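Local structure of glycine oxidase (Bacillus cereus ATCC 14579, 7CYX) at residues K44-V52 against P245-K256; P227-R238 against A298-R308. The protein probably oxidises glycine with molecular oxygen to glyoxylate, ammonium and hydrogen peroxide, using bound FAD, as part of thiamine diphosphate biosynthesis. All coordinates share one frame; numbering follows the deposited sequence.

Contact 1 of 2, residues K44-V52 against P245-K256; sequences KAAAGLLGV and PIFQERFYITPK. With FAD (flavin-adenine dinucleotide), chain C.
The pyrimidine end of the flavin is bound here, where the loop around Ala47 and Leu49 rests on the hairpin 245-256. Leu49 grips the ring through its backbone: its N donates to FAD O4 at 2.9 Å and its O receives FAD N3 at 3.0 Å, a pair that suits an imide edge. Its side chain spreads two methyl branches over the hairpin: CD1 at the edge of the Phe247 ring, 4.0 Å from CE1, and against Tyr252, CD2 3.9 Å from Pro245 CB and beside Thr254. Ala47, small enough to let the loop come close, sets CB 3.5 Å from Tyr252 CE1. A bend at chi2 (-65°) carries Lys256 NZ to Ala47 O, 2.8 Å away and above the carbonyl plane; NZ also donates to Val153 O. Val52 CG1 covers a face of Phe247 in a CH-pi contact, 3.9 Å from its centroid. Backbone recognition of the isoalloxazine beside a beta-sheet is in keeping with the D-amino-acid oxidase (DAO) family of flavoenzymes.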
loop_
_atom_site.group_PDB
_atom_site.type_symbol
_atom_site.label_atom_id
_atom_site.label_comp_id
_atom_site.label_asym_id
_atom_site.label_seq_id
_atom_site.Cartn_x
_atom_site.Cartn_y
_atom_site.Cartn_z
ATOM N N LYS A 44 -2.949 12.802 -5.421
ATOM C CA LYS A 44 -3.652 11.558 -5.030
ATOM C C LYS A 44 -4.677 11.150 -6.095
ATOM O O LYS A 44 -5.230 10.054 -6.035
ATOM C CB LYS A 44 -4.311 11.694 -3.658
ATOM C CG LYS A 44 -5.710 12.282 -3.643
ATOM C CD LYS A 44 -6.442 12.100 -2.335
ATOM C CE LYS A 44 -7.633 13.036 -2.223
ATOM N NZ LYS A 44 -8.681 12.495 -1.325
ATOM N N ALA A 45 -4.912 12.038 -7.065
ATOM C CA ALA A 45 -5.871 11.833 -8.117
ATOM C C ALA A 45 -5.197 11.232 -9.358
ATOM O O ALA A 45 -5.860 10.670 -10.194
ATOM C CB ALA A 45 -6.532 13.153 -8.416
ATOM N N ALA A 46 -3.867 11.332 -9.451
ATOM C CA ALA A 46 -3.133 11.038 -10.680
ATOM C C ALA A 46 -3.006 9.521 -10.918
ATOM O O ALA A 46 -2.902 8.754 -10.008
ATOM C CB ALA A 46 -1.785 11.709 -10.604
ATOM N N ALA A 47 -2.977 9.111 -12.188
ATOM C CA ALA A 47 -2.877 7.694 -12.555
ATOM C C ALA A 47 -1.420 7.206 -12.503
ATOM O O ALA A 47 -1.168 6.043 -12.720
ATOM C CB ALA A 47 -3.468 7.479 -13.921
ATOM N N GLY A 48 -0.464 8.089 -12.212
ATOM C CA GLY A 48 0.906 7.674 -11.959
ATOM C C GLY A 48 1.601 7.063 -13.174
ATOM O O GLY A 48 2.563 6.314 -13.016
ATOM N N LEU A 49 1.162 7.403 -14.392
ATOM C CA LEU A 49 1.805 6.881 -15.602
ATOM C C LEU A 49 3.134 7.606 -15.785
ATOM O O LEU A 49 3.235 8.752 -15.434
ATOM C CB LEU A 49 0.889 7.109 -16.803
ATOM C CG LEU A 49 -0.466 6.403 -16.726
ATOM C CD1 LEU A 49 -1.333 6.760 -17.924
ATOM C CD2 LEU A 49 -0.286 4.895 -16.646
ATOM N N LEU A 50 4.148 6.893 -16.278
ATOM C CA LEU A 50 5.475 7.436 -16.547
ATOM C C LEU A 50 5.771 7.243 -18.036
ATOM O O LEU A 50 5.879 6.102 -18.499
ATOM C CB LEU A 50 6.514 6.703 -15.691
ATOM C CG LEU A 50 6.196 6.541 -14.201
ATOM C CD1 LEU A 50 7.074 5.474 -13.560
ATOM C CD2 LEU A 50 6.354 7.853 -13.454
ATOM N N GLY A 51 5.865 8.358 -18.772
ATOM C CA GLY A 51 6.342 8.392 -20.167
ATOM C C GLY A 51 5.172 8.414 -21.133
ATOM O O GLY A 51 4.372 7.493 -21.116
ATOM N N VAL A 52 5.084 9.487 -21.935
ATOM C CA VAL A 52 4.036 9.777 -22.970
ATOM C C VAL A 52 3.349 11.109 -22.623
ATOM O O VAL A 52 2.429 11.161 -21.821
ATOM C CB VAL A 52 3.009 8.642 -23.183
ATOM C CG1 VAL A 52 1.813 9.128 -23.983
ATOM C CG2 VAL A 52 3.619 7.422 -23.873
ATOM N N PRO A 245 -0.818 -0.802 -18.749
ATOM C CA PRO A 245 -1.753 0.277 -19.062
ATOM C C PRO A 245 -1.965 0.397 -20.580
ATOM O O PRO A 245 -1.080 0.062 -21.356
ATOM C CB PRO A 245 -1.063 1.529 -18.511
ATOM C CG PRO A 245 0.028 1.011 -17.593
ATOM C CD PRO A 245 0.451 -0.308 -18.199
ATOM N N ILE A 246 -3.135 0.865 -20.980
ATOM C CA ILE A 246 -3.356 1.148 -22.422
ATOM C C ILE A 246 -3.642 2.640 -22.517
ATOM O O ILE A 246 -4.216 3.187 -21.595
ATOM C CB ILE A 246 -4.453 0.290 -23.065
ATOM C CG1 ILE A 246 -5.830 0.652 -22.523
ATOM C CG2 ILE A 246 -4.145 -1.184 -22.930
ATOM C CD1 ILE A 246 -6.356 1.948 -23.057
ATOM N N PHE A 247 -3.217 3.254 -23.607
ATOM C CA PHE A 247 -3.372 4.705 -23.796
ATOM C C PHE A 247 -4.078 4.935 -25.122
ATOM O O PHE A 247 -3.914 4.130 -26.024
ATOM C CB PHE A 247 -1.978 5.315 -23.851
ATOM C CG PHE A 247 -1.872 6.731 -23.368
ATOM C CD1 PHE A 247 -1.901 7.022 -22.024
ATOM C CD2 PHE A 247 -1.712 7.769 -24.264
ATOM C CE1 PHE A 247 -1.801 8.323 -21.580
ATOM C CE2 PHE A 247 -1.611 9.073 -23.822
ATOM C CZ PHE A 247 -1.655 9.343 -22.480
ATOM N N GLN A 248 -4.860 6.003 -25.200
ATOM C CA GLN A 248 -5.561 6.346 -26.455
ATOM C C GLN A 248 -5.847 7.843 -26.464
ATOM O O GLN A 248 -6.839 8.231 -25.860
ATOM C CB GLN A 248 -6.855 5.553 -26.590
ATOM C CG GLN A 248 -7.443 5.601 -27.989
ATOM C CD GLN A 248 -8.880 5.154 -28.008
ATOM O OE1 GLN A 248 -9.716 5.669 -27.280
ATOM N NE2 GLN A 248 -9.184 4.194 -28.863
ATOM N N GLU A 249 -4.974 8.622 -27.102
ATOM C CA GLU A 249 -5.154 10.085 -27.255
ATOM C C GLU A 249 -5.480 10.715 -25.901
ATOM O O GLU A 249 -6.541 11.363 -25.802
ATOM C CB GLU A 249 -6.309 10.345 -28.219
ATOM C CG GLU A 249 -5.928 10.333 -29.676
ATOM C CD GLU A 249 -6.759 11.309 -30.479
ATOM O OE1 GLU A 249 -6.254 12.399 -30.775
ATOM O OE2 GLU A 249 -7.913 10.988 -30.775
ATOM N N ARG A 250 -4.633 10.444 -24.906
ATOM C CA ARG A 250 -4.690 10.904 -23.488
ATOM C C ARG A 250 -5.606 10.031 -22.619
ATOM O O ARG A 250 -5.337 9.945 -21.432
ATOM C CB ARG A 250 -4.860 12.417 -23.309
ATOM C CG ARG A 250 -3.781 13.258 -23.971
ATOM C CD ARG A 250 -4.253 14.679 -24.184
ATOM N NE ARG A 250 -3.205 15.683 -24.116
ATOM C CZ ARG A 250 -3.375 16.907 -23.637
ATOM N NH1 ARG A 250 -4.545 17.264 -23.147
ATOM N NH2 ARG A 250 -2.374 17.767 -23.628
ATOM N N PHE A 251 -6.623 9.394 -23.189
ATOM C CA PHE A 251 -7.522 8.530 -22.393
ATOM C C PHE A 251 -6.760 7.271 -21.982
ATOM O O PHE A 251 -6.010 6.719 -22.776
ATOM C CB PHE A 251 -8.775 8.203 -23.193
ATOM C CG PHE A 251 -9.854 7.493 -22.423
ATOM C CD1 PHE A 251 -10.776 8.199 -21.684
ATOM C CD2 PHE A 251 -9.961 6.121 -22.456
ATOM C CE1 PHE A 251 -11.773 7.549 -20.985
ATOM C CE2 PHE A 251 -10.958 5.472 -21.760
ATOM C CZ PHE A 251 -11.860 6.187 -21.023
ATOM N N TYR A 252 -6.967 6.817 -20.754
ATOM C CA TYR A 252 -6.192 5.639 -20.325
ATOM C C TYR A 252 -7.000 4.712 -19.435
ATOM O O TYR A 252 -7.918 5.125 -18.762
ATOM C CB TYR A 252 -4.990 6.091 -19.505
ATOM C CG TYR A 252 -5.363 6.977 -18.353
ATOM C CD1 TYR A 252 -5.815 6.440 -17.168
ATOM C CD2 TYR A 252 -5.298 8.348 -18.459
ATOM C CE1 TYR A 252 -6.181 7.242 -16.110
ATOM C CE2 TYR A 252 -5.653 9.168 -17.409
ATOM C CZ TYR A 252 -6.099 8.612 -16.231
ATOM O OH TYR A 252 -6.452 9.406 -15.191
ATOM N N ILE A 253 -6.611 3.451 -19.500
ATOM C CA ILE A 253 -7.125 2.375 -18.624
ATOM C C ILE A 253 -5.859 1.835 -17.984
ATOM O O ILE A 253 -4.959 1.481 -18.706
ATOM C CB ILE A 253 -7.863 1.286 -19.408
ATOM C CG1 ILE A 253 -8.967 1.866 -20.285
ATOM C CG2 ILE A 253 -8.398 0.241 -18.454
ATOM C CD1 ILE A 253 -9.908 0.836 -20.826
ATOM N N THR A 254 -5.777 1.845 -16.670
ATOM C CA THR A 254 -4.528 1.343 -16.084
ATOM C C THR A 254 -4.820 0.376 -14.957
ATOM O O THR A 254 -5.700 0.653 -14.170
ATOM C CB THR A 254 -3.740 2.464 -15.416
ATOM O OG1 THR A 254 -3.297 3.282 -16.483
ATOM C CG2 THR A 254 -2.526 1.971 -14.671
ATOM N N PRO A 255 -4.152 -0.784 -14.921
ATOM C CA PRO A 255 -4.215 -1.644 -13.742
ATOM C C PRO A 255 -3.484 -0.989 -12.565
ATOM O O PRO A 255 -2.606 -0.159 -12.791
ATOM C CB PRO A 255 -3.466 -2.919 -14.151
ATOM C CG PRO A 255 -2.511 -2.435 -15.229
ATOM C CD PRO A 255 -3.276 -1.343 -15.967
ATOM N N LYS A 256 -3.869 -1.377 -11.343
ATOM C CA LYS A 256 -3.140 -1.095 -10.123
ATOM C C LYS A 256 -3.175 -2.349 -9.236
ATOM O O LYS A 256 -4.067 -3.177 -9.406
ATOM C CB LYS A 256 -3.754 0.102 -9.387
ATOM C CG LYS A 256 -3.680 1.425 -10.132
ATOM C CD LYS A 256 -2.264 1.910 -10.317
ATOM C CE LYS A 256 -2.176 3.230 -11.052
ATOM N NZ LYS A 256 -0.768 3.574 -11.362
HETATM P PA FAD C . -0.635 19.103 -5.648
HETATM O O1A FAD C . -0.573 17.638 -5.468
HETATM O O2A FAD C . -1.986 19.697 -5.931
HETATM O O5B FAD C . 0.062 19.737 -4.388
HETATM C C5B FAD C . -0.151 21.075 -4.078
HETATM C C4B FAD C . -0.359 21.084 -2.588
HETATM O O4B FAD C . -0.112 22.397 -2.121
HETATM C C3B FAD C . -1.783 20.749 -2.201
HETATM O O3B FAD C . -1.725 19.615 -1.308
HETATM C C2B FAD C . -2.325 21.984 -1.488
HETATM O O2B FAD C . -3.020 21.633 -0.284
HETATM C C1B FAD C . -1.067 22.699 -1.099
HETATM N N9A FAD C . -1.168 24.151 -0.975
HETATM C C8A FAD C . -1.570 24.995 -1.947
HETATM N N7A FAD C . -1.526 26.266 -1.506
HETATM C C5A FAD C . -1.042 26.236 -0.254
HETATM C C6A FAD C . -0.746 27.248 0.757
HETATM N N6A FAD C . -0.984 28.540 0.444
HETATM N N1A FAD C . -0.295 26.831 1.970
HETATM C C2A FAD C . -0.113 25.530 2.223
HETATM N N3A FAD C . -0.368 24.540 1.335
HETATM C C4A FAD C . -0.812 24.841 0.099
HETATM N N1 FAD C . 0.954 13.022 -13.763
HETATM C C2 FAD C . 1.770 12.054 -14.291
HETATM O O2 FAD C . 3.000 12.288 -14.219
HETATM N N3 FAD C . 1.290 10.915 -14.848
HETATM C C4 FAD C . -0.039 10.671 -14.860
HETATM O O4 FAD C . -0.539 9.612 -15.322
HETATM C C4X FAD C . -0.964 11.701 -14.324
HETATM N N5 FAD C . -2.292 11.541 -14.349
HETATM C C5X FAD C . -3.111 12.480 -13.833
HETATM C C6 FAD C . -4.478 12.266 -13.847
HETATM C C7 FAD C . -5.334 13.224 -13.332
HETATM C C7M FAD C . -6.836 13.005 -13.361
HETATM C C8 FAD C . -4.802 14.450 -12.746
HETATM C C8M FAD C . -5.722 15.509 -12.155
HETATM C C9 FAD C . -3.460 14.651 -12.729
HETATM C C9A FAD C . -2.581 13.725 -13.242
HETATM N N10 FAD C . -1.194 13.929 -13.191
HETATM C C10 FAD C . -0.376 12.923 -13.754
HETATM C "C1'" FAD C . -0.570 15.172 -12.719
HETATM C "C2'" FAD C . -0.102 15.259 -11.301
HETATM O "O2'" FAD C . -1.226 14.975 -10.451
HETATM C "C3'" FAD C . 0.391 16.677 -11.074
HETATM O "O3'" FAD C . 1.140 17.196 -12.212
HETATM C "C4'" FAD C . 1.123 16.689 -9.726
HETATM O "O4'" FAD C . 0.324 16.043 -8.720
HETATM C "C5'" FAD C . 1.374 18.080 -9.212
HETATM O "O5'" FAD C . 1.831 17.952 -7.878
HETATM P P FAD C . 1.929 19.248 -6.957
HETATM O O1P FAD C . 2.501 20.387 -7.718
HETATM O O2P FAD C . 2.525 18.807 -5.647
HETATM O O3P FAD C . 0.342 19.578 -6.856
#

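Contact 2 of 2, residues P227-R238 against A298-R308; sequences PVKGEVVAVRSR and AEWESTWAGLR. With FAD (flavin-adenine dinucleotide), chain C.
With CG anti to its carbonyl carbon (chi1 -53°), the chain extended as far as NE and the guanidinium turned by chi4 (92°), Arg308 brings NH1 to the neighbouring strand, where it donates to Val228 O at 3.1 Å, in the guanidinium plane. The backbone N of Arg308 reaches the same oxygen from the opposite face of its plane, and NH2 is taken by Thr266 O. Gly230 leaves room for this group: NH1 comes within 3.2 Å of Gly230 CA. Trp304 has chi1 of 65°, which puts CZ3 of its indole 3.7 Å from Ala234 CB, the methyl lying oblique to the ring; its NE1 probably donates to Ala45 O.

The two strands, 227-236 and 299-308, form an antiparallel pair of the large mixed sheet, with 299-311 at its outer edge. A classic beta bulge interrupts them, Glu301 and Ser302 both donating their N to Ala234 O. At the bulge, Glu301 OE1 accepts from Arg236 NE at 3.0 Å in a salt bridge, met on the anti side of the carboxylate; OE2 pairs with Arg260. On the face carrying Val233, that residue's CG1 meets Trp300 CZ3 at 3.5 Å, the side chains crossing at about a right angle. Thr303 OG1 shares Val232 O with Trp304 N. Toward the cofactor, Gly306 has no side chain to collide with the flavin methyl C8M, which Arg308 CG approaches to 3.3 Å.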
loop_
_atom_site.group_PDB
_atom_site.type_symbol
_atom_site.label_atom_id
_atom_site.label_comp_id
_atom_site.label_asym_id
_atom_site.label_seq_id
_atom_site.Cartn_x
_atom_site.Cartn_y
_atom_site.Cartn_z
ATOM N N PRO A 227 -6.007 25.469 -12.122
ATOM C CA PRO A 227 -6.461 24.075 -12.162
ATOM C C PRO A 227 -7.144 23.612 -13.455
ATOM O O PRO A 227 -8.069 24.258 -13.944
ATOM C CB PRO A 227 -7.572 24.032 -11.088
ATOM C CG PRO A 227 -8.141 25.442 -11.120
ATOM C CD PRO A 227 -6.900 26.311 -11.305
ATOM N N VAL A 228 -6.742 22.439 -13.942
ATOM C CA VAL A 228 -7.455 21.799 -15.012
ATOM C C VAL A 228 -8.069 20.521 -14.444
ATOM O O VAL A 228 -7.377 19.556 -14.176
ATOM C CB VAL A 228 -6.552 21.586 -16.240
ATOM C CG1 VAL A 228 -7.280 20.858 -17.351
ATOM C CG2 VAL A 228 -5.984 22.920 -16.740
ATOM N N LYS A 229 -9.383 20.591 -14.186
ATOM C CA LYS A 229 -10.075 19.574 -13.439
ATOM C C LYS A 229 -10.073 18.306 -14.293
ATOM O O LYS A 229 -10.206 18.383 -15.484
ATOM C CB LYS A 229 -11.486 20.043 -13.063
ATOM C CG LYS A 229 -12.507 18.935 -12.835
ATOM C CD LYS A 229 -13.877 19.483 -12.478
ATOM C CE LYS A 229 -14.852 18.416 -12.016
ATOM N NZ LYS A 229 -16.188 18.974 -11.689
ATOM N N GLY A 230 -9.870 17.154 -13.656
ATOM C CA GLY A 230 -9.985 15.858 -14.342
ATOM C C GLY A 230 -10.728 14.870 -13.478
ATOM O O GLY A 230 -10.429 14.779 -12.279
ATOM N N GLU A 231 -11.711 14.185 -14.082
ATOM C CA GLU A 231 -12.571 13.244 -13.412
ATOM C C GLU A 231 -12.136 11.851 -13.830
ATOM O O GLU A 231 -11.851 11.650 -15.007
ATOM C CB GLU A 231 -14.038 13.434 -13.804
ATOM C CG GLU A 231 -14.708 14.613 -13.139
ATOM C CD GLU A 231 -15.742 15.314 -13.998
ATOM O OE1 GLU A 231 -15.373 15.738 -15.116
ATOM O OE2 GLU A 231 -16.915 15.414 -13.548
ATOM N N VAL A 232 -12.072 10.928 -12.855
ATOM C CA VAL A 232 -11.670 9.573 -13.115
ATOM C C VAL A 232 -12.547 8.590 -12.330
ATOM O O VAL A 232 -13.157 8.925 -11.318
ATOM C CB VAL A 232 -10.160 9.356 -12.905
ATOM C CG1 VAL A 232 -9.432 10.614 -12.469
ATOM C CG2 VAL A 232 -9.849 8.190 -11.988
ATOM N N VAL A 233 -12.617 7.368 -12.872
ATOM C CA VAL A 233 -13.437 6.268 -12.386
ATOM C C VAL A 233 -12.510 5.092 -12.079
ATOM O O VAL A 233 -11.477 4.926 -12.731
ATOM C CB VAL A 233 -14.489 5.902 -13.445
ATOM C CG1 VAL A 233 -14.932 4.460 -13.343
ATOM C CG2 VAL A 233 -15.679 6.843 -13.406
ATOM N N ALA A 234 -12.887 4.278 -11.090
ATOM C CA ALA A 234 -12.117 3.087 -10.718
ATOM C C ALA A 234 -13.066 1.900 -10.570
ATOM O O ALA A 234 -14.132 2.021 -9.968
ATOM C CB ALA A 234 -11.364 3.329 -9.422
ATOM N N VAL A 235 -12.662 0.750 -11.111
ATOM C CA VAL A 235 -13.408 -0.462 -10.914
ATOM C C VAL A 235 -12.456 -1.560 -10.437
ATOM O O VAL A 235 -11.255 -1.482 -10.632
ATOM C CB VAL A 235 -14.138 -0.858 -12.204
ATOM C CG1 VAL A 235 -15.027 0.269 -12.703
ATOM C CG2 VAL A 235 -13.165 -1.301 -13.281
ATOM N N ARG A 236 -13.031 -2.575 -9.795
ATOM C CA ARG A 236 -12.313 -3.756 -9.368
ATOM C C ARG A 236 -12.741 -4.915 -10.269
ATOM O O ARG A 236 -13.845 -4.911 -10.769
ATOM C CB ARG A 236 -12.650 -4.062 -7.907
ATOM C CG ARG A 236 -12.334 -2.930 -6.939
ATOM C CD ARG A 236 -11.106 -3.249 -6.119
ATOM N NE ARG A 236 -10.537 -2.107 -5.410
ATOM C CZ ARG A 236 -9.326 -2.115 -4.853
ATOM N NH1 ARG A 236 -8.567 -3.199 -4.934
ATOM N NH2 ARG A 236 -8.883 -1.048 -4.214
ATOM N N SER A 237 -11.864 -5.902 -10.458
ATOM C CA SER A 237 -12.230 -7.102 -11.203
ATOM C C SER A 237 -11.463 -8.306 -10.653
ATOM O O SER A 237 -10.335 -8.196 -10.223
ATOM C CB SER A 237 -11.988 -6.925 -12.672
ATOM O OG SER A 237 -11.879 -8.180 -13.321
ATOM N N ARG A 238 -12.101 -9.468 -10.685
ATOM C CA ARG A 238 -11.419 -10.688 -10.282
ATOM C C ARG A 238 -10.668 -11.293 -11.478
ATOM O O ARG A 238 -9.941 -12.257 -11.316
ATOM C CB ARG A 238 -12.418 -11.664 -9.650
ATOM C CG ARG A 238 -12.500 -11.550 -8.131
ATOM C CD ARG A 238 -13.730 -10.820 -7.627
ATOM N NE ARG A 238 -14.847 -11.743 -7.462
ATOM C CZ ARG A 238 -15.941 -11.487 -6.753
ATOM N NH1 ARG A 238 -16.084 -10.315 -6.156
ATOM N NH2 ARG A 238 -16.887 -12.404 -6.641
ATOM N N ALA A 298 -17.475 -5.736 -14.402
ATOM C CA ALA A 298 -16.592 -5.470 -13.256
ATOM C C ALA A 298 -17.387 -4.877 -12.070
ATOM O O ALA A 298 -18.612 -4.814 -12.080
ATOM C CB ALA A 298 -15.495 -4.531 -13.705
ATOM N N GLU A 299 -16.659 -4.531 -11.021
ATOM C CA GLU A 299 -17.305 -3.993 -9.811
ATOM C C GLU A 299 -16.928 -2.527 -9.663
ATOM O O GLU A 299 -15.735 -2.219 -9.559
ATOM C CB GLU A 299 -16.888 -4.784 -8.579
ATOM C CG GLU A 299 -16.962 -6.278 -8.780
ATOM C CD GLU A 299 -16.544 -7.088 -7.573
ATOM O OE1 GLU A 299 -16.087 -6.490 -6.591
ATOM O OE2 GLU A 299 -16.696 -8.309 -7.619
ATOM N N TRP A 300 -17.940 -1.673 -9.640
ATOM C CA TRP A 300 -17.718 -0.226 -9.467
ATOM C C TRP A 300 -17.027 -0.005 -8.133
ATOM O O TRP A 300 -17.429 -0.606 -7.149
ATOM C CB TRP A 300 -19.049 0.519 -9.501
ATOM C CG TRP A 300 -18.932 1.961 -9.140
ATOM C CD1 TRP A 300 -19.092 2.518 -7.913
ATOM C CD2 TRP A 300 -18.629 3.039 -10.029
ATOM N NE1 TRP A 300 -18.921 3.867 -7.976
ATOM C CE2 TRP A 300 -18.634 4.215 -9.262
ATOM C CE3 TRP A 300 -18.365 3.127 -11.394
ATOM C CZ2 TRP A 300 -18.380 5.462 -9.820
ATOM C CZ3 TRP A 300 -18.117 4.359 -11.943
ATOM C CH2 TRP A 300 -18.118 5.508 -11.164
ATOM N N GLU A 301 -16.020 0.843 -8.113
ATOM C CA GLU A 301 -15.382 1.081 -6.810
ATOM C C GLU A 301 -15.589 2.535 -6.425
ATOM O O GLU A 301 -16.204 2.787 -5.410
ATOM C CB GLU A 301 -13.880 0.841 -6.873
ATOM C CG GLU A 301 -13.175 1.324 -5.629
ATOM C CD GLU A 301 -11.713 1.678 -5.764
ATOM O OE1 GLU A 301 -10.904 0.776 -5.967
ATOM O OE2 GLU A 301 -11.392 2.850 -5.644
ATOM N N SER A 302 -15.165 3.433 -7.298
ATOM C CA SER A 302 -15.105 4.850 -6.907
ATOM C C SER A 302 -15.015 5.755 -8.128
ATOM O O SER A 302 -14.744 5.276 -9.207
ATOM C CB SER A 302 -13.839 4.984 -6.125
ATOM O OG SER A 302 -13.882 6.053 -5.227
ATOM N N THR A 303 -15.214 7.039 -7.886
ATOM C CA THR A 303 -15.051 8.106 -8.888
ATOM C C THR A 303 -14.487 9.317 -8.154
ATOM O O THR A 303 -14.828 9.496 -7.010
ATOM C CB THR A 303 -16.351 8.408 -9.626
ATOM O OG1 THR A 303 -15.958 9.390 -10.570
ATOM C CG2 THR A 303 -17.442 8.953 -8.737
ATOM N N TRP A 304 -13.621 10.089 -8.791
ATOM C CA TRP A 304 -13.082 11.282 -8.104
ATOM C C TRP A 304 -12.641 12.315 -9.125
ATOM O O TRP A 304 -12.595 11.999 -10.293
ATOM C CB TRP A 304 -11.939 10.909 -7.167
ATOM C CG TRP A 304 -10.741 10.372 -7.872
ATOM C CD1 TRP A 304 -9.746 11.082 -8.460
ATOM C CD2 TRP A 304 -10.412 8.995 -8.055
ATOM N NE1 TRP A 304 -8.824 10.239 -8.998
ATOM C CE2 TRP A 304 -9.204 8.954 -8.764
ATOM C CE3 TRP A 304 -11.020 7.799 -7.692
ATOM C CZ2 TRP A 304 -8.590 7.763 -9.111
ATOM C CZ3 TRP A 304 -10.411 6.620 -8.037
ATOM C CH2 TRP A 304 -9.221 6.605 -8.746
ATOM N N ALA A 305 -12.325 13.505 -8.636
ATOM C CA ALA A 305 -11.878 14.636 -9.462
ATOM C C ALA A 305 -10.589 15.200 -8.874
ATOM O O ALA A 305 -10.527 15.366 -7.677
ATOM C CB ALA A 305 -12.953 15.682 -9.485
ATOM N N GLY A 306 -9.616 15.474 -9.732
ATOM C CA GLY A 306 -8.314 16.048 -9.380
ATOM C C GLY A 306 -7.998 17.275 -10.214
ATOM O O GLY A 306 -8.519 17.429 -11.316
ATOM N N LEU A 307 -7.140 18.148 -9.680
ATOM C CA LEU A 307 -6.892 19.488 -10.242
ATOM C C LEU A 307 -5.442 19.584 -10.735
ATOM O O LEU A 307 -4.534 19.927 -9.957
ATOM C CB LEU A 307 -7.180 20.546 -9.167
ATOM C CG LEU A 307 -8.578 20.463 -8.550
ATOM C CD1 LEU A 307 -8.823 21.633 -7.608
ATOM C CD2 LEU A 307 -9.658 20.415 -9.621
ATOM N N ARG A 308 -5.246 19.290 -12.033
ATOM C CA ARG A 308 -3.956 19.406 -12.664
ATOM C C ARG A 308 -3.498 20.856 -12.630
ATOM O O ARG A 308 -4.183 21.750 -13.138
ATOM C CB ARG A 308 -3.991 19.004 -14.138
ATOM C CG ARG A 308 -4.587 17.637 -14.431
ATOM C CD ARG A 308 -4.761 17.504 -15.927
ATOM N NE ARG A 308 -5.404 16.278 -16.329
ATOM C CZ ARG A 308 -6.703 16.157 -16.507
ATOM N NH1 ARG A 308 -7.508 17.092 -16.028
ATOM N NH2 ARG A 308 -7.176 15.126 -17.193
HETATM P PA FAD C . -0.635 19.103 -5.648
HETATM O O1A FAD C . -0.573 17.638 -5.468
HETATM O O2A FAD C . -1.986 19.697 -5.931
HETATM O O5B FAD C . 0.062 19.737 -4.388
HETATM C C5B FAD C . -0.151 21.075 -4.078
HETATM C C4B FAD C . -0.359 21.084 -2.588
HETATM O O4B FAD C . -0.112 22.397 -2.121
HETATM C C3B FAD C . -1.783 20.749 -2.201
HETATM O O3B FAD C . -1.725 19.615 -1.308
HETATM C C2B FAD C . -2.325 21.984 -1.488
HETATM O O2B FAD C . -3.020 21.633 -0.284
HETATM C C1B FAD C . -1.067 22.699 -1.099
HETATM N N9A FAD C . -1.168 24.151 -0.975
HETATM C C8A FAD C . -1.570 24.995 -1.947
HETATM N N7A FAD C . -1.526 26.266 -1.506
HETATM C C5A FAD C . -1.042 26.236 -0.254
HETATM C C6A FAD C . -0.746 27.248 0.757
HETATM N N6A FAD C . -0.984 28.540 0.444
HETATM N N1A FAD C . -0.295 26.831 1.970
HETATM C C2A FAD C . -0.113 25.530 2.223
HETATM N N3A FAD C . -0.368 24.540 1.335
HETATM C C4A FAD C . -0.812 24.841 0.099
HETATM N N1 FAD C . 0.954 13.022 -13.763
HETATM C C2 FAD C . 1.770 12.054 -14.291
HETATM O O2 FAD C . 3.000 12.288 -14.219
HETATM N N3 FAD C . 1.290 10.915 -14.848
HETATM C C4 FAD C . -0.039 10.671 -14.860
HETATM O O4 FAD C . -0.539 9.612 -15.322
HETATM C C4X FAD C . -0.964 11.701 -14.324
HETATM N N5 FAD C . -2.292 11.541 -14.349
HETATM C C5X FAD C . -3.111 12.480 -13.833
HETATM C C6 FAD C . -4.478 12.266 -13.847
HETATM C C7 FAD C . -5.334 13.224 -13.332
HETATM C C7M FAD C . -6.836 13.005 -13.361
HETATM C C8 FAD C . -4.802 14.450 -12.746
HETATM C C8M FAD C . -5.722 15.509 -12.155
HETATM C C9 FAD C . -3.460 14.651 -12.729
HETATM C C9A FAD C . -2.581 13.725 -13.242
HETATM N N10 FAD C . -1.194 13.929 -13.191
HETATM C C10 FAD C . -0.376 12.923 -13.754
HETATM C "C1'" FAD C . -0.570 15.172 -12.719
HETATM C "C2'" FAD C . -0.102 15.259 -11.301
HETATM O "O2'" FAD C . -1.226 14.975 -10.451
HETATM C "C3'" FAD C . 0.391 16.677 -11.074
HETATM O "O3'" FAD C . 1.140 17.196 -12.212
HETATM C "C4'" FAD C . 1.123 16.689 -9.726
HETATM O "O4'" FAD C . 0.324 16.043 -8.720
HETATM C "C5'" FAD C . 1.374 18.080 -9.212
HETATM O "O5'" FAD C . 1.831 17.952 -7.878
HETATM P P FAD C . 1.929 19.248 -6.957
HETATM O O1P FAD C . 2.501 20.387 -7.718
HETATM O O2P FAD C . 2.525 18.807 -5.647
HETATM O O3P FAD C . 0.342 19.578 -6.856
#

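In the fold
Contacts 1 and 2 lie on the same side of the chain's centre, their own centres about 12 Å apart, and both touch the flavin: 44-52 holds its pyrimidine end, whereas 227-238 and 298-308 border its methyl-bearing end. Along the chain the segments alternate, in the order 44-52, 227-238, 245-256, 298-308. The last three belong to one mixed sheet, in which strand 260-269 separates 251-256 from 225-236, and 299-311 follows as the outermost strand. Only 44-52 comes from outside that sheet, contributing strand 49-50, which pairs with 151-152. Packing of Ala45 CB on Gly306 CA joins the contacts directly, so the loop on the pyrimidine end and the sheet on the dimethylbenzene end meet beside the isoalloxazine.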